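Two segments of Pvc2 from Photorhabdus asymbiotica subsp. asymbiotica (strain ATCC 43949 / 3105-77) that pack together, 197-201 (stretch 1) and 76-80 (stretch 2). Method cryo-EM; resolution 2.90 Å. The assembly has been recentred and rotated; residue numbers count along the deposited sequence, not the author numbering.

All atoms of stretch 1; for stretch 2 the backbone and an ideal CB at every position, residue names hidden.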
ATOM      1  N   ALA A 197      17.481  37.553 -33.192  1.00 46.73           N
ATOM      2  CA  ALA A 197      18.024  36.847 -34.341  1.00 46.73           C
ATOM      3  C   ALA A 197      17.086  36.954 -35.535  1.00 46.73           C
ATOM      4  O   ALA A 197      15.866  37.053 -35.390  1.00 46.73           O
ATOM      5  CB  ALA A 197      18.267  35.380 -34.000  1.00 46.73           C
ATOM      6  N   LEU A 198      17.672  36.928 -36.728  1.00 47.21           N
ATOM      7  CA  LEU A 198      16.917  37.041 -37.968  1.00 47.21           C
ATOM      8  C   LEU A 198      16.496  35.648 -38.419  1.00 47.21           C
ATOM      9  O   LEU A 198      17.343  34.767 -38.595  1.00 47.21           O
ATOM     10  CB  LEU A 198      17.750  37.734 -39.043  1.00 47.21           C
ATOM     11  CG  LEU A 198      18.425  39.049 -38.647  1.00 47.21           C
ATOM     12  CD1 LEU A 198      19.098  39.659 -39.844  1.00 47.21           C
ATOM     13  CD2 LEU A 198      17.438  40.027 -38.059  1.00 47.21           C
ATOM     14  N   LYS A 199      15.186  35.455 -38.609  1.00 47.32           N
ATOM     15  CA  LYS A 199      14.658  34.114 -38.848  1.00 47.32           C
ATOM     16  C   LYS A 199      14.971  33.622 -40.253  1.00 47.32           C
ATOM     17  O   LYS A 199      15.141  32.417 -40.467  1.00 47.32           O
ATOM     18  CB  LYS A 199      13.152  34.090 -38.596  1.00 47.32           C
ATOM     19  CG  LYS A 199      12.780  33.606 -37.210  1.00 47.32           C
ATOM     20  CD  LYS A 199      11.823  34.555 -36.515  1.00 47.32           C
ATOM     21  CE  LYS A 199      10.431  34.488 -37.117  1.00 47.32           C
ATOM     22  NZ  LYS A 199       9.450  35.280 -36.322  1.00 47.32           N
ATOM     23  N   GLY A 200      15.048  34.528 -41.223  1.00 49.44           N
ATOM     24  CA  GLY A 200      15.411  34.129 -42.564  1.00 49.44           C
ATOM     25  C   GLY A 200      16.876  33.754 -42.668  1.00 49.44           C
ATOM     26  O   GLY A 200      17.679  33.994 -41.766  1.00 49.44           O
ATOM     27  N   GLY A 201      17.236  33.162 -43.801  1.00 52.86           N
ATOM     28  CA  GLY A 201      18.615  32.770 -44.024  1.00 52.86           C
ATOM     29  C   GLY A 201      19.520  33.940 -44.347  1.00 52.86           C
ATOM     30  O   GLY A 201      20.022  34.054 -45.467  1.00 52.86           O
ATOM     31  N   UNK A  76       8.682  38.972 -44.941  1.00 46.60           N
ATOM     32  CA  UNK A  76       7.682  38.007 -44.502  1.00 46.60           C
ATOM     33  C   UNK A  76       8.290  36.800 -43.809  1.00 46.60           C
ATOM     34  O   UNK A  76       7.594  36.134 -43.037  1.00 46.60           O
ATOM     35  CB  UNK A  76       6.849  37.542 -45.698  1.00 46.60           C
ATOM     36  N   UNK A  77       9.563  36.501 -44.066  1.00 45.78           N
ATOM     37  CA  UNK A  77      10.209  35.389 -43.379  1.00 45.78           C
ATOM     38  C   UNK A  77      10.509  35.727 -41.928  1.00 45.78           C
ATOM     39  O   UNK A  77      10.572  34.827 -41.085  1.00 45.78           O
ATOM     40  CB  UNK A  77      11.500  34.998 -44.101  1.00 45.78           C
ATOM     41  N   UNK A  78      10.688  37.009 -41.615  1.00 45.52           N
ATOM     42  CA  UNK A  78      10.976  37.416 -40.248  1.00 45.52           C
ATOM     43  C   UNK A  78       9.721  37.625 -39.417  1.00 45.52           C
ATOM     44  O   UNK A  78       9.820  37.743 -38.194  1.00 45.52           O
ATOM     45  CB  UNK A  78      11.806  38.701 -40.254  1.00 45.52           C
ATOM     46  N   UNK A  79       8.552  37.672 -40.042  1.00 44.70           N
ATOM     47  CA  UNK A  79       7.322  37.731 -39.283  1.00 44.70           C
ATOM     48  C   UNK A  79       6.523  38.998 -39.482  1.00 44.70           C
ATOM     49  O   UNK A  79       5.833  39.451 -38.567  1.00 44.70           O
ATOM     50  CB  UNK A  79       7.637  37.568 -37.795  1.00 44.70           C
ATOM     51  N   UNK A  80       6.597  39.579 -40.673  1.00 45.84           N
ATOM     52  CA  UNK A  80       5.866  40.795 -40.934  1.00 45.84           C
ATOM     53  C   UNK A  80       4.419  40.535 -41.312  1.00 45.84           C
ATOM     54  O   UNK A  80       4.077  39.521 -41.917  1.00 45.84           O
ATOM     55  CB  UNK A  80       6.559  41.588 -42.044  1.00 45.84           C
TER

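Position 76 lies on the last part of a helix that begins earlier in the chain. Its ideal CB has no atom of stretch 1 within 5.5 Å. Stretch 1 therefore sets no preference here, and almost any helix-compatible side chain would suit. The deposited residue is Phe76. Its ring stays out of reach of stretch 1.

Position 77 has helical backbone angles, and its CA-to-CB bond points sideways to stretch 1. The ideal CB is 4.3 Å from Gly200 CA, with Lys199 C next at 5.4 Å. What stretch 1 offers here is the bare backbone of a glycine. A small side chain fits directly; a longer one would also be possible if it turned away from Gly200. The residue is Ala77. Its CB rests 4.3 Å from Gly200 CA, a plain van der Waals contact. Ala77 O also lies 3.7 Å from Lys199 CB.

At position 78 CA-to-CB points sideways, and the ideal CB is 5.0 Å from Lys199 N and 5.4 Å from Gly200 N. These two consecutive amides are donors, and the gap leaves room for a short side chain ending in an acceptor. Asparagine or aspartate would suit best; serine is shorter and would reach less far. The residue is Asn78. With chi1 at -70° (m), its end comes nearer to stretch 1 than its CB does, and OD1 accepts from both amides. The bond from Gly200 N to Asn78 OD1 is 3.2 Å and nearly straight, at 164°. The one from Lys199 N to Asn78 OD1 is shorter, 3.0 Å, but weak, because its angle is only 125°. The backbone of this residue adds a third bond: Lys199 NZ donates to Asn78 O at 3.1 Å. The lysine thus meets the same residue through both its main chain and its side-chain end.

Position 79 has positive phi (116/32) and is the first residue after the helix to leave helical angles. A CB here would be jammed against the carbonyl O of position 78. It would also sit tightly against Lys199 NZ, at 3.3 Å. The jam against the carbonyl O by itself calls for glycine; the close NZ adds only that there is little room. The residue is Gly79, and its CA lies 4.4 Å from Lys199 NZ.

Position 80 is out of reach of stretch 1. Its phi/psi of -83/149 is open to most residues, so several would suit. The residue is Gly80, which makes no contact here.

Stretch 2, residues 76-80: FANGG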
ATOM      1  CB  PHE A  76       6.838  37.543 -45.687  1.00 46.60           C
ATOM      2  CG  PHE A  76       5.807  38.538 -46.118  1.00 46.60           C
ATOM      3  CD1 PHE A  76       4.762  38.871 -45.277  1.00 46.60           C
ATOM      4  CD2 PHE A  76       5.875  39.134 -47.363  1.00 46.60           C
ATOM      5  CE1 PHE A  76       3.811  39.783 -45.666  1.00 46.60           C
ATOM      6  CE2 PHE A  76       4.921  40.047 -47.755  1.00 46.60           C
ATOM      7  CZ  PHE A  76       3.891  40.372 -46.905  1.00 46.60           C
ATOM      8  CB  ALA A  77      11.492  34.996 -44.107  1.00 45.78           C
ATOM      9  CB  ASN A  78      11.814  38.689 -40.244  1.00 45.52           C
ATOM     10  CG  ASN A  78      13.216  38.455 -40.745  1.00 45.52           C
ATOM     11  OD1 ASN A  78      13.828  37.433 -40.454  1.00 45.52           O
ATOM     12  ND2 ASN A  78      13.731  39.397 -41.510  1.00 45.52           N
TER
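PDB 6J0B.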